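Shikimate dehydrogenase (NADP(+)) (Listeria monocytogenes, PDB 3TNL) probably catalyses the reversible NADPH-linked reduction of 3-dehydroshikimate to shikimate, a step on the chorismate pathway to the aromatic amino acids. Local coordinates at residues Val74-Arg87 with Met98-Lys110. Sequence-based numbering, arbitrary orientation.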
ATOM      1  N   VAL B  74     -10.047  -0.820  -8.641  1.00 17.27           N
ATOM      2  CA  VAL B  74     -10.712   0.448  -8.488  1.00 17.49           C
ATOM      3  C   VAL B  74     -11.361   0.864  -9.771  1.00 18.18           C
ATOM      4  O   VAL B  74     -10.741   0.951 -10.810  1.00 18.19           O
ATOM      5  CB  VAL B  74      -9.661   1.517  -8.076  1.00 17.79           C
ATOM      6  CG1 VAL B  74     -10.283   2.917  -8.003  1.00 17.67           C
ATOM      7  CG2 VAL B  74      -9.017   1.127  -6.738  1.00 18.40           C
ATOM      8  N   GLY B  75     -12.650   1.142  -9.681  1.00 19.60           N
ATOM      9  CA  GLY B  75     -13.444   1.614 -10.804  1.00 20.89           C
ATOM     10  C   GLY B  75     -14.122   2.936 -10.477  1.00 20.49           C
ATOM     11  O   GLY B  75     -13.737   3.630  -9.529  1.00 20.30           O
ATOM     12  N   ASP B  76     -15.165   3.260 -11.239  0.70 22.56           N
ATOM     13  CA  ASP B  76     -15.871   4.536 -11.086  0.70 23.74           C
ATOM     14  C   ASP B  76     -16.340   4.815  -9.668  0.70 22.06           C
ATOM     15  O   ASP B  76     -16.187   5.929  -9.157  0.70 24.15           O
ATOM     16  CB  ASP B  76     -17.127   4.582 -11.985  0.70 25.38           C
ATOM     17  CG  ASP B  76     -16.816   4.572 -13.476  0.70 28.46           C
ATOM     18  OD1 ASP B  76     -15.675   4.854 -13.890  0.70 24.88           O
ATOM     19  OD2 ASP B  76     -17.771   4.319 -14.251  0.70 33.99           O
ATOM     20  N   LYS B  77     -16.940   3.814  -9.040  1.00 22.38           N
ATOM     21  CA  LYS B  77     -17.513   3.992  -7.696  1.00 24.31           C
ATOM     22  C   LYS B  77     -16.502   4.246  -6.607  1.00 21.82           C
ATOM     23  O   LYS B  77     -16.828   4.893  -5.607  1.00 23.34           O
ATOM     24  CB  LYS B  77     -18.373   2.778  -7.303  1.00 25.22           C
ATOM     25  CG  LYS B  77     -19.006   2.879  -5.911  1.00 34.29           C
ATOM     26  CD  LYS B  77     -19.970   1.729  -5.614  1.00 41.76           C
ATOM     27  CE  LYS B  77     -20.726   1.972  -4.300  1.00 45.85           C
ATOM     28  NZ  LYS B  77     -21.832   0.984  -4.064  1.00 48.73           N
ATOM     29  N   GLU B  78     -15.282   3.753  -6.806  1.00 20.63           N
ATOM     30  CA  GLU B  78     -14.227   3.848  -5.796  1.00 18.68           C
ATOM     31  C   GLU B  78     -13.218   4.984  -6.025  1.00 17.08           C
ATOM     32  O   GLU B  78     -12.519   5.379  -5.081  1.00 17.32           O
ATOM     33  CB  GLU B  78     -13.401   2.546  -5.751  1.00 17.06           C
ATOM     34  CG  GLU B  78     -14.155   1.247  -5.361  1.00 19.77           C
ATOM     35  CD  GLU B  78     -14.953   0.620  -6.495  1.00 22.01           C
ATOM     36  OE1 GLU B  78     -14.634   0.832  -7.682  1.00 20.36           O
ATOM     37  OE2 GLU B  78     -15.926  -0.113  -6.175  1.00 26.63           O
ATOM     38  N   LEU B  79     -13.161   5.529  -7.235  1.00 16.87           N
ATOM     39  CA  LEU B  79     -12.091   6.447  -7.584  1.00 17.30           C
ATOM     40  C   LEU B  79     -11.899   7.653  -6.681  1.00 16.57           C
ATOM     41  O   LEU B  79     -10.750   7.920  -6.262  1.00 17.50           O
ATOM     42  CB  LEU B  79     -12.172   6.869  -9.057  1.00 17.61           C
ATOM     43  CG  LEU B  79     -11.023   7.697  -9.598  1.00 16.40           C
ATOM     44  CD1 LEU B  79      -9.711   6.906  -9.578  1.00 16.84           C
ATOM     45  CD2 LEU B  79     -11.371   8.116 -11.047  1.00 18.46           C
ATOM     46  N   LYS B  80     -12.964   8.411  -6.435  1.00 18.76           N
ATOM     47  CA  LYS B  80     -12.865   9.614  -5.613  1.00 18.10           C
ATOM     48  C   LYS B  80     -12.298   9.278  -4.233  1.00 17.99           C
ATOM     49  O   LYS B  80     -11.340   9.924  -3.775  1.00 17.63           O
ATOM     50  CB  LYS B  80     -14.243  10.325  -5.470  1.00 19.11           C
ATOM     51  CG  LYS B  80     -14.193  11.646  -4.686  1.00 20.85           C
ATOM     52  CD  LYS B  80     -15.541  12.375  -4.611  1.00 24.10           C
ATOM     53  CE  LYS B  80     -15.351  13.788  -4.011  1.00 28.27           C
ATOM     54  NZ  LYS B  80     -16.630  14.573  -3.842  1.00 30.33           N
ATOM     55  N   ASP B  81     -12.888   8.271  -3.583  1.00 17.23           N
ATOM     56  CA  ASP B  81     -12.470   7.863  -2.244  1.00 17.57           C
ATOM     57  C   ASP B  81     -11.036   7.372  -2.207  1.00 16.35           C
ATOM     58  O   ASP B  81     -10.314   7.630  -1.256  1.00 17.34           O
ATOM     59  CB  ASP B  81     -13.413   6.786  -1.682  1.00 16.58           C
ATOM     60  CG  ASP B  81     -14.759   7.314  -1.246  1.00 22.66           C
ATOM     61  OD1 ASP B  81     -14.939   8.541  -1.110  1.00 22.63           O
ATOM     62  OD2 ASP B  81     -15.629   6.439  -0.987  1.00 25.63           O
ATOM     63  N   VAL B  82     -10.609   6.652  -3.247  1.00 16.49           N
ATOM     64  CA  VAL B  82      -9.239   6.136  -3.306  1.00 15.28           C
ATOM     65  C   VAL B  82      -8.254   7.287  -3.447  1.00 15.10           C
ATOM     66  O   VAL B  82      -7.235   7.293  -2.774  1.00 16.48           O
ATOM     67  CB  VAL B  82      -9.095   5.091  -4.392  1.00 16.30           C
ATOM     68  CG1 VAL B  82      -7.646   4.762  -4.635  1.00 16.52           C
ATOM     69  CG2 VAL B  82      -9.852   3.823  -3.986  1.00 17.33           C
ATOM     70  N   VAL B  83      -8.533   8.246  -4.319  1.00 15.51           N
ATOM     71  CA  VAL B  83      -7.617   9.375  -4.477  1.00 15.56           C
ATOM     72  C   VAL B  83      -7.523  10.163  -3.160  1.00 15.37           C
ATOM     73  O   VAL B  83      -6.446  10.531  -2.730  1.00 15.80           O
ATOM     74  CB  VAL B  83      -7.954  10.279  -5.677  1.00 16.46           C
ATOM     75  CG1 VAL B  83      -6.988  11.440  -5.736  1.00 18.45           C
ATOM     76  CG2 VAL B  83      -7.849   9.473  -6.977  1.00 17.07           C
ATOM     77  N   GLN B  84      -8.670  10.414  -2.521  0.60 15.81           N
ATOM     78  CA  GLN B  84      -8.644  11.133  -1.239  0.60 18.39           C
ATOM     79  C   GLN B  84      -7.833  10.355  -0.222  0.60 17.08           C
ATOM     80  O   GLN B  84      -6.990  10.910   0.509  0.60 16.85           O
ATOM     81  CB  GLN B  84     -10.057  11.393  -0.713  0.60 18.71           C
ATOM     82  CG  GLN B  84     -10.861  12.344  -1.561  0.60 27.08           C
ATOM     83  CD  GLN B  84     -12.051  12.953  -0.835  0.60 36.40           C
ATOM     84  OE1 GLN B  84     -12.301  12.664   0.340  0.60 42.46           O
ATOM     85  NE2 GLN B  84     -12.795  13.812  -1.538  0.60 38.87           N
ATOM     86  N   GLY B  85      -8.024   9.039  -0.223  1.00 17.39           N
ATOM     87  CA  GLY B  85      -7.306   8.185   0.704  1.00 16.36           C
ATOM     88  C   GLY B  85      -5.798   8.205   0.446  1.00 16.60           C
ATOM     89  O   GLY B  85      -4.988   8.303   1.381  1.00 15.06           O
ATOM     90  N   PHE B  86      -5.423   8.198  -0.839  1.00 15.47           N
ATOM     91  CA  PHE B  86      -4.000   8.241  -1.200  1.00 15.53           C
ATOM     92  C   PHE B  86      -3.378   9.566  -0.786  1.00 15.39           C
ATOM     93  O   PHE B  86      -2.248   9.614  -0.358  1.00 16.35           O
ATOM     94  CB  PHE B  86      -3.776   8.064  -2.702  1.00 16.13           C
ATOM     95  CG  PHE B  86      -3.930   6.644  -3.211  1.00 14.48           C
ATOM     96  CD1 PHE B  86      -4.067   5.545  -2.355  1.00 17.93           C
ATOM     97  CD2 PHE B  86      -3.867   6.418  -4.568  1.00 14.47           C
ATOM     98  CE1 PHE B  86      -4.164   4.225  -2.881  1.00 15.95           C
ATOM     99  CE2 PHE B  86      -3.921   5.154  -5.094  1.00 16.59           C
ATOM    100  CZ  PHE B  86      -4.062   4.027  -4.253  1.00 17.09           C
ATOM    101  N   ARG B  87      -4.127  10.650  -0.865  1.00 15.24           N
ATOM    102  CA  ARG B  87      -3.626  11.942  -0.379  1.00 17.76           C
ATOM    103  C   ARG B  87      -3.330  11.827   1.129  1.00 17.16           C
ATOM    104  O   ARG B  87      -2.272  12.221   1.620  1.00 17.77           O
ATOM    105  CB  ARG B  87      -4.649  13.056  -0.578  1.00 18.54           C
ATOM    106  CG  ARG B  87      -4.875  13.527  -2.018  1.00 20.01           C
ATOM    107  CD  ARG B  87      -5.919  14.618  -2.043  1.00 20.63           C
ATOM    108  NE  ARG B  87      -6.224  15.116  -3.381  1.00 19.54           N
ATOM    109  CZ  ARG B  87      -5.580  16.114  -3.986  1.00 20.11           C
ATOM    110  NH1 ARG B  87      -5.965  16.507  -5.201  1.00 22.99           N
ATOM    111  NH2 ARG B  87      -4.583  16.741  -3.386  1.00 20.61           N
ATOM    112  N   MET B  98      -7.591   1.626 -17.073  0.70 18.82           N
ATOM    113  CA  MET B  98      -9.040   1.546 -17.284  0.70 20.44           C
ATOM    114  C   MET B  98      -9.733   1.070 -16.024  0.70 18.75           C
ATOM    115  O   MET B  98      -9.278   0.157 -15.371  0.70 19.34           O
ATOM    116  CB  MET B  98      -9.394   0.612 -18.443  0.70 21.98           C
ATOM    117  CG  MET B  98      -9.023   1.116 -19.818  0.70 29.20           C
ATOM    118  SD  MET B  98      -9.632   0.013 -21.129  0.70 40.26           S
ATOM    119  CE  MET B  98      -9.163   0.976 -22.574  0.70 38.23           C
ATOM    120  N   PRO B  99     -10.896   1.649 -15.716  1.00 19.53           N
ATOM    121  CA  PRO B  99     -11.675   2.664 -16.439  1.00 19.68           C
ATOM    122  C   PRO B  99     -11.504   4.100 -15.930  1.00 18.94           C
ATOM    123  O   PRO B  99     -12.387   4.921 -16.107  1.00 21.72           O
ATOM    124  CB  PRO B  99     -13.102   2.212 -16.111  1.00 20.44           C
ATOM    125  CG  PRO B  99     -12.987   1.813 -14.659  1.00 21.10           C
ATOM    126  CD  PRO B  99     -11.646   1.135 -14.553  1.00 19.19           C
ATOM    127  N   ASN B 100     -10.358   4.404 -15.323  1.00 19.28           N
ATOM    128  CA  ASN B 100     -10.178   5.676 -14.630  1.00 17.99           C
ATOM    129  C   ASN B 100      -9.326   6.764 -15.268  1.00 18.95           C
ATOM    130  O   ASN B 100      -9.247   7.860 -14.709  1.00 19.22           O
ATOM    131  CB  ASN B 100      -9.496   5.354 -13.280  1.00 16.95           C
ATOM    132  CG  ASN B 100     -10.222   4.290 -12.493  1.00 18.33           C
ATOM    133  OD1 ASN B 100     -11.410   4.364 -12.331  1.00 19.65           O
ATOM    134  ND2 ASN B 100      -9.497   3.293 -12.008  1.00 18.36           N
ATOM    135  N   LYS B 101      -8.718   6.490 -16.417  0.70 18.61           N
ATOM    136  CA  LYS B 101      -7.747   7.450 -16.986  0.70 18.63           C
ATOM    137  C   LYS B 101      -8.318   8.781 -17.441  0.70 18.30           C
ATOM    138  O   LYS B 101      -7.641   9.789 -17.361  0.70 17.48           O
ATOM    139  CB  LYS B 101      -6.947   6.811 -18.113  0.70 18.76           C
ATOM    140  CG  LYS B 101      -6.160   5.615 -17.668  0.70 20.18           C
ATOM    141  CD  LYS B 101      -5.260   5.072 -18.767  0.70 20.65           C
ATOM    142  CE  LYS B 101      -6.043   4.520 -19.938  0.70 24.68           C
ATOM    143  NZ  LYS B 101      -5.133   4.022 -21.034  0.70 29.66           N
ATOM    144  N   THR B 102      -9.536   8.777 -17.959  1.00 20.07           N
ATOM    145  CA  THR B 102     -10.144  10.023 -18.419  1.00 20.68           C
ATOM    146  C   THR B 102     -10.957  10.772 -17.362  1.00 22.46           C
ATOM    147  O   THR B 102     -11.336  11.913 -17.585  1.00 25.42           O
ATOM    148  CB  THR B 102     -10.991   9.802 -19.676  1.00 23.11           C
ATOM    149  OG1 THR B 102     -12.104   8.965 -19.366  1.00 27.45           O
ATOM    150  CG2 THR B 102     -10.179   9.180 -20.778  1.00 23.33           C
ATOM    151  N   ASN B 103     -11.213  10.151 -16.206  1.00 19.86           N
ATOM    152  CA  ASN B 103     -11.957  10.813 -15.132  1.00 21.17           C
ATOM    153  C   ASN B 103     -11.102  11.367 -14.001  1.00 19.84           C
ATOM    154  O   ASN B 103     -11.506  12.294 -13.324  1.00 20.97           O
ATOM    155  CB  ASN B 103     -12.940   9.834 -14.466  1.00 22.83           C
ATOM    156  CG  ASN B 103     -14.162   9.511 -15.319  1.00 25.88           C
ATOM    157  OD1 ASN B 103     -14.502  10.228 -16.241  1.00 30.50           O
ATOM    158  ND2 ASN B 103     -14.849   8.422 -14.965  1.00 32.17           N
ATOM    159  N   ILE B 104      -9.897  10.831 -13.841  1.00 18.66           N
ATOM    160  CA  ILE B 104      -9.096  11.138 -12.630  1.00 18.15           C
ATOM    161  C   ILE B 104      -8.677  12.591 -12.522  1.00 18.41           C
ATOM    162  O   ILE B 104      -8.517  13.079 -11.414  1.00 18.72           O
ATOM    163  CB  ILE B 104      -7.927  10.161 -12.421  1.00 16.96           C
ATOM    164  CG1 ILE B 104      -7.394  10.245 -10.978  1.00 16.42           C
ATOM    165  CG2 ILE B 104      -6.850  10.371 -13.458  1.00 16.81           C
ATOM    166  CD1 ILE B 104      -6.269   9.226 -10.680  1.00 15.74           C
ATOM    167  N   HIS B 105      -8.537  13.287 -13.653  1.00 19.18           N
ATOM    168  CA  HIS B 105      -8.126  14.673 -13.608  1.00 19.82           C
ATOM    169  C   HIS B 105      -9.008  15.487 -12.670  1.00 20.44           C
ATOM    170  O   HIS B 105      -8.538  16.455 -12.093  1.00 20.93           O
ATOM    171  CB  HIS B 105      -8.148  15.324 -14.996  1.00 21.32           C
ATOM    172  CG  HIS B 105      -9.531  15.476 -15.542  1.00 24.67           C
ATOM    173  ND1 HIS B 105     -10.183  14.466 -16.223  1.00 27.21           N
ATOM    174  CD2 HIS B 105     -10.410  16.505 -15.460  1.00 28.45           C
ATOM    175  CE1 HIS B 105     -11.393  14.882 -16.560  1.00 28.33           C
ATOM    176  NE2 HIS B 105     -11.560  16.106 -16.091  1.00 32.14           N
ATOM    177  N   LYS B 106     -10.279  15.106 -12.521  1.00 22.13           N
ATOM    178  CA  LYS B 106     -11.227  15.783 -11.623  1.00 23.23           C
ATOM    179  C   LYS B 106     -10.723  15.897 -10.184  1.00 22.81           C
ATOM    180  O   LYS B 106     -11.064  16.831  -9.448  1.00 23.85           O
ATOM    181  CB  LYS B 106     -12.557  14.989 -11.518  1.00 25.44           C
ATOM    182  CG  LYS B 106     -13.355  14.693 -12.801  1.00 33.37           C
ATOM    183  CD  LYS B 106     -14.513  13.688 -12.446  1.00 39.35           C
ATOM    184  CE  LYS B 106     -15.097  12.921 -13.651  1.00 41.95           C
ATOM    185  NZ  LYS B 106     -15.835  13.754 -14.621  1.00 46.32           N
ATOM    186  N   TYR B 107      -9.913  14.921  -9.789  1.00 19.54           N
ATOM    187  CA  TYR B 107      -9.450  14.783  -8.427  1.00 19.34           C
ATOM    188  C   TYR B 107      -7.995  15.158  -8.226  1.00 20.31           C
ATOM    189  O   TYR B 107      -7.481  14.993  -7.113  1.00 19.37           O
ATOM    190  CB  TYR B 107      -9.680  13.324  -7.955  1.00 20.17           C
ATOM    191  CG  TYR B 107     -11.094  12.871  -8.215  1.00 20.74           C
ATOM    192  CD1 TYR B 107     -12.154  13.604  -7.703  1.00 20.83           C
ATOM    193  CD2 TYR B 107     -11.380  11.736  -8.970  1.00 22.05           C
ATOM    194  CE1 TYR B 107     -13.450  13.226  -7.937  1.00 25.48           C
ATOM    195  CE2 TYR B 107     -12.698  11.350  -9.208  1.00 24.82           C
ATOM    196  CZ  TYR B 107     -13.712  12.124  -8.698  1.00 23.92           C
ATOM    197  OH  TYR B 107     -15.034  11.784  -8.890  1.00 29.50           O
ATOM    198  N   LEU B 108      -7.345  15.658  -9.287  1.00 19.82           N
ATOM    199  CA  LEU B 108      -5.955  16.068  -9.228  1.00 20.05           C
ATOM    200  C   LEU B 108      -5.842  17.575  -9.176  1.00 21.06           C
ATOM    201  O   LEU B 108      -6.852  18.302  -9.295  1.00 22.86           O
ATOM    202  CB  LEU B 108      -5.206  15.507 -10.438  1.00 19.27           C
ATOM    203  CG  LEU B 108      -5.328  13.994 -10.707  1.00 19.77           C
ATOM    204  CD1 LEU B 108      -4.470  13.576 -11.912  1.00 20.00           C
ATOM    205  CD2 LEU B 108      -4.955  13.169  -9.460  1.00 18.45           C
ATOM    206  N   ASP B 109      -4.635  18.065  -8.991  1.00 20.49           N
ATOM    207  CA  ASP B 109      -4.396  19.497  -8.856  1.00 19.31           C
ATOM    208  C   ASP B 109      -3.747  20.127 -10.078  1.00 19.42           C
ATOM    209  O   ASP B 109      -4.016  21.312 -10.379  1.00 22.54           O
ATOM    210  CB  ASP B 109      -3.523  19.748  -7.626  1.00 18.78           C
ATOM    211  CG  ASP B 109      -4.125  19.140  -6.387  1.00 21.16           C
ATOM    212  OD1 ASP B 109      -5.314  19.463  -6.103  1.00 22.76           O
ATOM    213  OD2 ASP B 109      -3.457  18.349  -5.689  1.00 20.84           O
ATOM    214  N   LYS B 110      -2.890  19.372 -10.775  1.00 19.97           N
ATOM    215  CA  LYS B 110      -2.173  19.867 -11.948  1.00 21.20           C
ATOM    216  C   LYS B 110      -2.033  18.749 -12.980  1.00 19.77           C
ATOM    217  O   LYS B 110      -2.096  17.566 -12.629  1.00 19.22           O
ATOM    218  CB  LYS B 110      -0.758  20.324 -11.570  1.00 22.88           C
ATOM    219  CG  LYS B 110      -0.685  21.533 -10.646  1.00 28.14           C
ATOM    220  CD  LYS B 110       0.774  21.993 -10.477  1.00 28.99           C
ATOM    221  CE  LYS B 110       0.853  23.282  -9.679  1.00 28.81           C
ATOM    222  NZ  LYS B 110       0.166  24.410 -10.387  1.00 31.01           N
TER
HETATM  223  O   HOH W   1     -13.513   6.135 -13.104  1.00 22.29           O
HETATM  224  O   HOH W   2     -15.246   5.035 -16.389  1.00 40.05           O
HETATM  225  O   HOH W   3      -8.691  14.311  -4.169  1.00 27.23           O
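The Tyr107 ring is sandwiched between aliphatic groups: Lys80 lies over one face, its CA 4.1 Å from the ring centroid in a CH-pi contact, Lys106 CB sits over the other, and Leu79 CD2 meets the edge at CE2 (3.9 Å). Lys80 CG, turned anti to its own backbone nitrogen (chi1 -177°), carries the extended chain across the ring past CE1. The Arg87 guanidinium is engaged at its edge. NH1 donates to Tyr107 O (2.9 Å), tilted from the carbonyl plane, while NH2 makes a salt bridge with Asp109, its hydrogen bond using the syn lone pair of OD2 (3.0 Å), an oxygen that also accepts from Leu131 N. A water links Arg87 NE to the same Tyr107 carbonyl, so two donors grip that oxygen. In the substrate-binding domain, helix 79-88 packs here against the loop, with its 3-10 turn 104-107, that connects strands 93-96 and 110-111 and carries Lys101, the probable proton acceptor. Alongside, Val83 meets Tyr107 CB with CG1 and Ile104 CD1 with CG2 (4.0 Å each), and Val83 and Ile104 also rest on Trp94. Ahead of the helix, Asn100 ND2 donates to Val74 O (2.9 Å, 168° at the hydrogen), nearly within its own amide plane but from above the carbonyl plane; Leu79 CD1 packs on the same amide at CG. In the conformer given, Asp76 OD1 appears to share one water with Asn100 OD1 and Asn103 ND2, and another with Pro99 O.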